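Local coordinates for protein AlyGC (Glaciecola chathamensis, PDB 5GKD) that is a calcium-containing alginate lyase of polysaccharide lyase family 6 and breaks down the polysaccharide alginate, probably by beta-elimination, at residues Y574-D579 with Y606-N611; G587-L592 with S612-L617; H637-N642 with V667-T672. All blocks are in the same frame, centred on the assembly; numbering follows the deposited sequence.

Interaction 1. Residues Y574-D579 with Y606-N611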
# COMPACT_ATOMS: atom_id res chain seq x y z
N TYR A 574 -18.16 6.48 6.98
CA TYR A 574 -18.66 7.70 6.36
C TYR A 574 -17.61 8.79 6.45
O TYR A 574 -16.77 8.80 7.36
CB TYR A 574 -19.97 8.21 6.99
CG TYR A 574 -19.91 8.58 8.45
CD1 TYR A 574 -19.43 9.82 8.87
CD2 TYR A 574 -20.35 7.69 9.42
CE1 TYR A 574 -19.38 10.14 10.23
CE2 TYR A 574 -20.31 8.00 10.76
CZ TYR A 574 -19.83 9.22 11.16
OH TYR A 574 -19.82 9.49 12.51
N ILE A 575 -17.67 9.69 5.49
CA ILE A 575 -16.99 10.98 5.53
C ILE A 575 -18.07 12.04 5.41
O ILE A 575 -18.84 12.03 4.44
CB ILE A 575 -15.96 11.11 4.40
CG1 ILE A 575 -14.87 10.05 4.58
CG2 ILE A 575 -15.34 12.48 4.38
CD1 ILE A 575 -14.03 9.85 3.34
N GLU A 576 -18.17 12.92 6.40
CA GLU A 576 -19.21 13.93 6.43
C GLU A 576 -18.61 15.32 6.62
O GLU A 576 -17.89 15.56 7.59
CB GLU A 576 -20.22 13.66 7.53
CG GLU A 576 -21.60 14.13 7.14
CD GLU A 576 -22.44 14.54 8.31
OE1 GLU A 576 -23.67 14.71 8.10
OE2 GLU A 576 -21.88 14.68 9.42
N VAL A 577 -18.92 16.23 5.70
CA VAL A 577 -18.45 17.61 5.73
C VAL A 577 -19.67 18.52 5.78
O VAL A 577 -20.52 18.48 4.87
CB VAL A 577 -17.58 17.94 4.52
CG1 VAL A 577 -17.12 19.37 4.57
CG2 VAL A 577 -16.38 16.99 4.45
N GLN A 578 -19.76 19.35 6.83
CA GLN A 578 -20.87 20.28 7.02
C GLN A 578 -20.32 21.67 7.31
O GLN A 578 -19.41 21.82 8.14
CB GLN A 578 -21.79 19.86 8.17
CG GLN A 578 -22.48 18.53 8.01
CD GLN A 578 -23.53 18.54 6.92
OE1 GLN A 578 -23.99 19.60 6.49
NE2 GLN A 578 -23.93 17.36 6.47
N ASP A 579 -20.87 22.69 6.63
CA ASP A 579 -20.65 24.09 7.01
C ASP A 579 -19.16 24.42 7.15
O ASP A 579 -18.72 24.96 8.16
CB ASP A 579 -21.38 24.41 8.32
CG ASP A 579 -22.84 23.98 8.30
OD1 ASP A 579 -23.58 24.45 7.43
OD2 ASP A 579 -23.25 23.15 9.14
N TYR A 606 -20.54 6.30 2.67
CA TYR A 606 -21.30 7.55 2.56
C TYR A 606 -20.33 8.72 2.53
O TYR A 606 -19.66 8.99 3.53
CB TYR A 606 -22.27 7.73 3.72
CG TYR A 606 -23.28 6.65 3.88
CD1 TYR A 606 -24.47 6.66 3.15
CD2 TYR A 606 -23.06 5.62 4.77
CE1 TYR A 606 -25.42 5.65 3.30
CE2 TYR A 606 -23.99 4.62 4.93
CZ TYR A 606 -25.15 4.63 4.19
OH TYR A 606 -26.04 3.62 4.39
N LEU A 607 -20.28 9.42 1.40
CA LEU A 607 -19.60 10.70 1.29
C LEU A 607 -20.66 11.80 1.26
O LEU A 607 -21.48 11.83 0.33
CB LEU A 607 -18.76 10.76 0.02
CG LEU A 607 -17.53 11.63 -0.11
CD1 LEU A 607 -17.42 12.17 -1.52
CD2 LEU A 607 -17.43 12.72 0.91
N THR A 608 -20.64 12.70 2.24
CA THR A 608 -21.61 13.78 2.32
C THR A 608 -20.90 15.12 2.49
O THR A 608 -20.08 15.27 3.40
CB THR A 608 -22.60 13.57 3.48
OG1 THR A 608 -23.38 12.40 3.22
CG2 THR A 608 -23.55 14.75 3.59
N ILE A 609 -21.21 16.08 1.62
CA ILE A 609 -20.68 17.45 1.72
C ILE A 609 -21.86 18.40 1.55
O ILE A 609 -22.45 18.47 0.47
CB ILE A 609 -19.61 17.76 0.66
CG1 ILE A 609 -18.39 16.86 0.83
CG2 ILE A 609 -19.16 19.20 0.75
CD1 ILE A 609 -17.33 17.12 -0.22
N GLU A 610 -22.20 19.15 2.60
CA GLU A 610 -23.31 20.08 2.54
C GLU A 610 -22.94 21.44 3.13
O GLU A 610 -22.12 21.52 4.05
CB GLU A 610 -24.55 19.54 3.27
CG GLU A 610 -25.15 18.30 2.64
CD GLU A 610 -26.30 17.74 3.46
OE1 GLU A 610 -26.08 17.42 4.65
OE2 GLU A 610 -27.42 17.63 2.92
N ASN A 611 -23.55 22.50 2.59
CA ASN A 611 -23.48 23.85 3.16
C ASN A 611 -22.04 24.32 3.30
O ASN A 611 -21.68 25.01 4.25
CB ASN A 611 -24.19 23.93 4.51
CG ASN A 611 -25.67 23.58 4.41
OD1 ASN A 611 -26.36 23.99 3.47
ND2 ASN A 611 -26.15 22.80 5.37
O HOH W 1 -21.37 10.79 5.14
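Gln-578 and Glu-610 lie side by side on neighbouring parallel strands and point the same way. Their amide and carboxylate planes are turned 69° apart. The Gln-578 chain bends at chi2 (-69°), which swings CD back across the face it shares with Glu-576. Gln-578 NE2 then gives a nearly straight hydrogen bond of 2.8 Å to Glu-610 OE1. The acceptor uses its anti lone pair, and it lies in the amide plane. The same NE2 also donates to Glu-576 OE1 at 3.1 Å, arriving from above that carboxylate. One amide nitrogen thus serves two carboxylates whose OE1 atoms are 5.0 Å apart, and it probably eases their repulsion. Glu-610 OE2 is taken by Asn-641 ND2 on strand 637-641, the next in the stack. Beside this group, Glu-576 CG rests on Thr-608 CB at 3.8 Å.

The opposite face is apolar. Val-577 and Ile-609 run side by side, with Val-577 CB 3.9 Å from Ile-609 CG1. Ile-575 CG2 meets Leu-607 CD2 at 4.1 Å, the two side chains crossing obliquely. Phe-590 packs against Ile-575, Val-577 and Ile-609. Past the strand ends, Asp-579 and Asn-611 set their flat ends almost parallel, and Asp-579 OD1 sits 3.0 Å from Asn-611 CB.

Five backbone hydrogen bonds tie the strands in register, beginning with Ile-575 N to Tyr-606 O at 2.9 Å. Residues of similar character stacked coil on coil, polar outside and aliphatic inside, are typical of the right-handed parallel beta-helix of the pectate lyase-like clan.

Interaction 2. Residues G587-L592 with S612-L617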
# COMPACT_ATOMS: atom_id res chain seq x y z
N GLY A 587 -3.79 20.16 -4.52
CA GLY A 587 -4.13 18.77 -4.74
C GLY A 587 -5.62 18.57 -4.91
O GLY A 587 -6.37 19.48 -5.30
N ASP A 588 -6.07 17.35 -4.63
CA ASP A 588 -7.49 17.06 -4.54
C ASP A 588 -7.99 17.31 -3.12
O ASP A 588 -7.20 17.38 -2.17
CB ASP A 588 -7.79 15.62 -4.93
CG ASP A 588 -7.25 15.26 -6.29
OD1 ASP A 588 -7.62 15.91 -7.30
OD2 ASP A 588 -6.45 14.32 -6.36
N LEU A 589 -9.31 17.42 -2.99
CA LEU A 589 -9.94 17.49 -1.68
C LEU A 589 -10.03 16.10 -1.05
O LEU A 589 -9.43 15.85 0.00
CB LEU A 589 -11.33 18.11 -1.81
CG LEU A 589 -11.76 19.36 -1.05
CD1 LEU A 589 -13.11 19.12 -0.38
CD2 LEU A 589 -10.74 19.85 -0.06
N PHE A 590 -10.76 15.18 -1.68
CA PHE A 590 -10.92 13.82 -1.17
C PHE A 590 -10.48 12.83 -2.24
O PHE A 590 -11.05 12.79 -3.34
CB PHE A 590 -12.37 13.56 -0.74
CG PHE A 590 -12.77 14.31 0.50
CD1 PHE A 590 -12.48 13.80 1.75
CD2 PHE A 590 -13.39 15.54 0.42
CE1 PHE A 590 -12.83 14.49 2.88
CE2 PHE A 590 -13.75 16.22 1.54
CZ PHE A 590 -13.46 15.69 2.79
N ARG A 591 -9.47 12.04 -1.92
CA ARG A 591 -8.93 11.03 -2.83
C ARG A 591 -9.45 9.67 -2.36
O ARG A 591 -8.89 9.07 -1.44
CB ARG A 591 -7.41 11.11 -2.86
CG ARG A 591 -6.91 12.33 -3.60
CD ARG A 591 -5.51 12.74 -3.17
NE ARG A 591 -4.50 11.75 -3.53
CZ ARG A 591 -4.04 11.56 -4.76
NH1 ARG A 591 -4.52 12.28 -5.76
NH2 ARG A 591 -3.12 10.63 -4.99
N LEU A 592 -10.53 9.21 -3.00
CA LEU A 592 -11.26 8.00 -2.63
C LEU A 592 -11.33 7.04 -3.81
O LEU A 592 -12.36 6.39 -4.04
CB LEU A 592 -12.66 8.32 -2.15
CG LEU A 592 -12.96 8.77 -0.72
CD1 LEU A 592 -11.85 8.49 0.26
CD2 LEU A 592 -13.39 10.20 -0.68
N SER A 612 -21.20 23.95 2.35
CA SER A 612 -19.78 24.20 2.47
C SER A 612 -19.32 25.03 1.29
O SER A 612 -20.06 25.26 0.33
CB SER A 612 -19.01 22.88 2.56
OG SER A 612 -19.35 22.22 3.76
N ASN A 613 -18.08 25.49 1.36
CA ASN A 613 -17.55 26.41 0.38
C ASN A 613 -16.12 26.01 0.04
O ASN A 613 -15.29 25.84 0.93
CB ASN A 613 -17.61 27.85 0.92
CG ASN A 613 -17.42 28.87 -0.15
OD1 ASN A 613 -16.34 28.98 -0.71
ND2 ASN A 613 -18.47 29.62 -0.45
N VAL A 614 -15.85 25.86 -1.25
CA VAL A 614 -14.56 25.42 -1.76
C VAL A 614 -14.15 26.38 -2.86
O VAL A 614 -14.90 26.58 -3.82
CB VAL A 614 -14.62 23.99 -2.32
CG1 VAL A 614 -13.28 23.60 -2.93
CG2 VAL A 614 -15.06 23.00 -1.24
N SER A 615 -12.94 26.95 -2.75
CA SER A 615 -12.49 27.95 -3.71
C SER A 615 -11.00 27.79 -4.01
O SER A 615 -10.19 27.65 -3.09
CB SER A 615 -12.77 29.36 -3.17
OG SER A 615 -12.49 30.32 -4.17
N ASP A 616 -10.66 27.83 -5.29
CA ASP A 616 -9.28 27.75 -5.77
C ASP A 616 -8.64 26.40 -5.40
O ASP A 616 -7.61 26.32 -4.72
CB ASP A 616 -8.45 28.94 -5.25
CG ASP A 616 -7.07 29.01 -5.89
OD1 ASP A 616 -6.90 28.48 -7.01
OD2 ASP A 616 -6.16 29.60 -5.26
N LEU A 617 -9.30 25.34 -5.85
CA LEU A 617 -8.85 23.96 -5.67
C LEU A 617 -8.42 23.44 -7.03
O LEU A 617 -9.25 23.31 -7.93
CB LEU A 617 -9.98 23.10 -5.08
CG LEU A 617 -9.91 21.57 -5.12
CD1 LEU A 617 -8.89 21.06 -4.14
CD2 LEU A 617 -11.28 20.95 -4.82
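In the interior of the C-terminal parallel beta-helix, Leu-617 of one coil packs against Gly-587 and Leu-589 of the coil before it. The contact does not pair strands. It joins the loop 587-589, just before strand 590-592, to Val-614 and, past the corner at 616, Leu-617.

Leu-617 carries most of it. CG stands anti to the backbone N (chi1 164°), and the two methyls beyond it divide the work. CD1 is turned to the backbone of the earlier coil. It lies 3.2 Å from Gly-587 O, a close approach for a methyl, and 3.8 Å from Leu-589 N. Leu-617 CD2 lies 4.1 Å from Leu-589 CG, and the two leucines cross at about a right angle. Val-614 adds a looser touch, with CG2 4.4 Å from Leu-589 CD1. All these residues are buried.

Phe-582, on the strand stacked over 613-617, touches both Leu-589 and Val-614. Leu-617 also rests on Ile-585 and Val-648, from the coils before and after its own. An alanine in place of Leu-617 lacks both methyls and would probably open a gap beside Leu-589 CG and Gly-587 O.

The segment 587-592 also holds a polar pair of its own. Asp-588 OD1 accepts a hydrogen bond from Ala-620 N. The Arg-591 guanidinium makes a salt bridge through NE with Asp-565. Asp-588 OD2 lies at the edge of that group, in its plane, and forms a second salt bridge with Arg-591 NH1 at 2.9 Å.

Interaction 3. Residues H637-N642 with V667-T672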
# COMPACT_ATOMS: atom_id res chain seq x y z
N HIS A 637 -22.36 6.01 -1.57
CA HIS A 637 -23.40 7.02 -1.68
C HIS A 637 -22.71 8.37 -1.63
O HIS A 637 -22.00 8.66 -0.67
CB HIS A 637 -24.41 6.94 -0.53
CG HIS A 637 -24.97 5.58 -0.27
ND1 HIS A 637 -24.23 4.56 0.28
CD2 HIS A 637 -26.23 5.10 -0.41
CE1 HIS A 637 -25.00 3.49 0.43
NE2 HIS A 637 -26.22 3.79 0.03
N VAL A 638 -22.90 9.19 -2.66
CA VAL A 638 -22.28 10.51 -2.74
C VAL A 638 -23.39 11.55 -2.77
O VAL A 638 -24.19 11.59 -3.71
CB VAL A 638 -21.38 10.63 -3.98
CG1 VAL A 638 -20.76 12.00 -4.04
CG2 VAL A 638 -20.30 9.57 -3.92
N VAL A 639 -23.44 12.38 -1.74
CA VAL A 639 -24.53 13.33 -1.53
C VAL A 639 -23.91 14.70 -1.31
O VAL A 639 -23.16 14.88 -0.35
CB VAL A 639 -25.41 12.95 -0.33
CG1 VAL A 639 -26.40 14.06 -0.02
CG2 VAL A 639 -26.13 11.64 -0.59
N MET A 640 -24.19 15.65 -2.20
CA MET A 640 -23.62 16.99 -2.10
C MET A 640 -24.69 18.03 -2.36
O MET A 640 -25.22 18.13 -3.47
CB MET A 640 -22.46 17.16 -3.07
CG MET A 640 -21.32 16.22 -2.78
SD MET A 640 -19.79 16.70 -3.56
CE MET A 640 -18.73 15.33 -3.00
N ASN A 641 -24.99 18.84 -1.34
CA ASN A 641 -26.10 19.79 -1.38
C ASN A 641 -25.67 21.14 -0.84
O ASN A 641 -24.97 21.23 0.17
CB ASN A 641 -27.29 19.31 -0.55
CG ASN A 641 -27.78 17.95 -0.95
OD1 ASN A 641 -27.80 17.61 -2.13
ND2 ASN A 641 -28.17 17.16 0.03
N ASN A 642 -26.13 22.20 -1.51
CA ASN A 642 -26.10 23.54 -0.96
C ASN A 642 -24.68 24.05 -0.77
O ASN A 642 -24.40 24.80 0.16
CB ASN A 642 -26.88 23.61 0.36
CG ASN A 642 -28.37 23.38 0.17
OD1 ASN A 642 -29.06 24.30 -0.25
ND2 ASN A 642 -28.86 22.16 0.44
N VAL A 667 -25.44 5.57 -5.38
CA VAL A 667 -26.42 6.61 -5.08
C VAL A 667 -25.72 7.96 -5.21
O VAL A 667 -24.74 8.23 -4.49
CB VAL A 667 -27.02 6.44 -3.68
CG1 VAL A 667 -27.90 7.65 -3.34
CG2 VAL A 667 -27.82 5.13 -3.60
N ASN A 668 -26.22 8.81 -6.10
CA ASN A 668 -25.62 10.11 -6.35
C ASN A 668 -26.70 11.17 -6.27
O ASN A 668 -27.70 11.10 -6.99
CB ASN A 668 -24.95 10.15 -7.72
CG ASN A 668 -23.95 9.04 -7.91
OD1 ASN A 668 -22.87 9.09 -7.35
ND2 ASN A 668 -24.30 8.04 -8.71
N LYS A 669 -26.50 12.17 -5.41
CA LYS A 669 -27.46 13.25 -5.22
C LYS A 669 -26.70 14.57 -5.14
O LYS A 669 -26.01 14.82 -4.15
CB LYS A 669 -28.31 13.02 -3.98
CG LYS A 669 -29.30 14.14 -3.64
CD LYS A 669 -30.20 13.75 -2.45
CE LYS A 669 -30.77 14.99 -1.74
NZ LYS A 669 -30.77 14.84 -0.24
N MET A 670 -26.83 15.41 -6.16
CA MET A 670 -26.22 16.74 -6.17
C MET A 670 -27.31 17.79 -6.36
O MET A 670 -27.95 17.84 -7.41
CB MET A 670 -25.17 16.88 -7.28
CG MET A 670 -23.74 16.50 -6.90
SD MET A 670 -23.49 14.73 -6.65
CE MET A 670 -24.33 14.09 -8.04
N THR A 671 -27.49 18.65 -5.36
CA THR A 671 -28.68 19.46 -5.21
C THR A 671 -28.31 20.86 -4.74
O THR A 671 -27.56 21.01 -3.78
CB THR A 671 -29.64 18.78 -4.22
OG1 THR A 671 -30.62 18.02 -4.94
CG2 THR A 671 -30.31 19.75 -3.28
N THR A 672 -28.78 21.89 -5.45
CA THR A 672 -28.73 23.26 -4.96
C THR A 672 -27.29 23.74 -4.75
O THR A 672 -26.99 24.48 -3.82
CB THR A 672 -29.55 23.41 -3.67
OG1 THR A 672 -30.77 22.69 -3.81
CG2 THR A 672 -29.90 24.86 -3.40
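The imidazole of His-637 meets Val-667 obliquely, with His-637 CD2 3.6 Å from Val-667 CG2. The two residues lie on neighbouring coils of the C-terminal parallel beta-helix. The ring also stacks with Tyr-606 and meets the ring of His-259 at about 55°. Both nitrogens are hydrogen-bonded, ND1 to Glu-605 O and NE2 to His-259 NE2. His-259 comes from the first of the chain's two such helices, so this contact reaches from one helix to the other.

The second flat group is the Asn-641 amide. Its OD1 is 3.0 Å from Thr-671 CB, and its ND2 has Glu-610 as its partner. Both groups lie on strand 637-641, which runs parallel to 667-671 with the axes 4.7 Å apart.

Lys-669 crosses Asn-641 at about a right angle. Its NZ stands 3.5 Å from Asn-641 ND2, a pair of donors that do not bond. The carboxylate of Glu-610 is nearby and would probably offset part of the lysine's charge.

On the inner face, Met-640 CB touches Met-670 CG at 4.1 Å. Asn-668 is buried here too, its amide bonded to Thr-665 and Thr-692.

Five backbone hydrogen bonds hold the register. Beyond the strands, Asn-642 and Thr-672 lie side by side, with Asn-642 OD1 3.3 Å from Thr-672 CG2.

All three contacts belong to the C-terminal beta-helix. Interactions 1 and 3 lie along the same face. Strands 606-610 and 637-641 are neighbours there, so four strands, next to one another in the stack, run from 572-578 to 667-676. The centres of interactions 1 and 3 are about 10 Å apart. Interaction 2 lies about 12 Å from the centre of interaction 1 and reaches inward. Its strand 590-592 carries a side chain that touches interaction 1, and strand 613-617 follows 606-610 directly. Along the chain, interactions 1 and 2 alternate their segments, and interaction 3 follows both. Together they bind successive coils through backbone ladders on one face and aliphatic packing within.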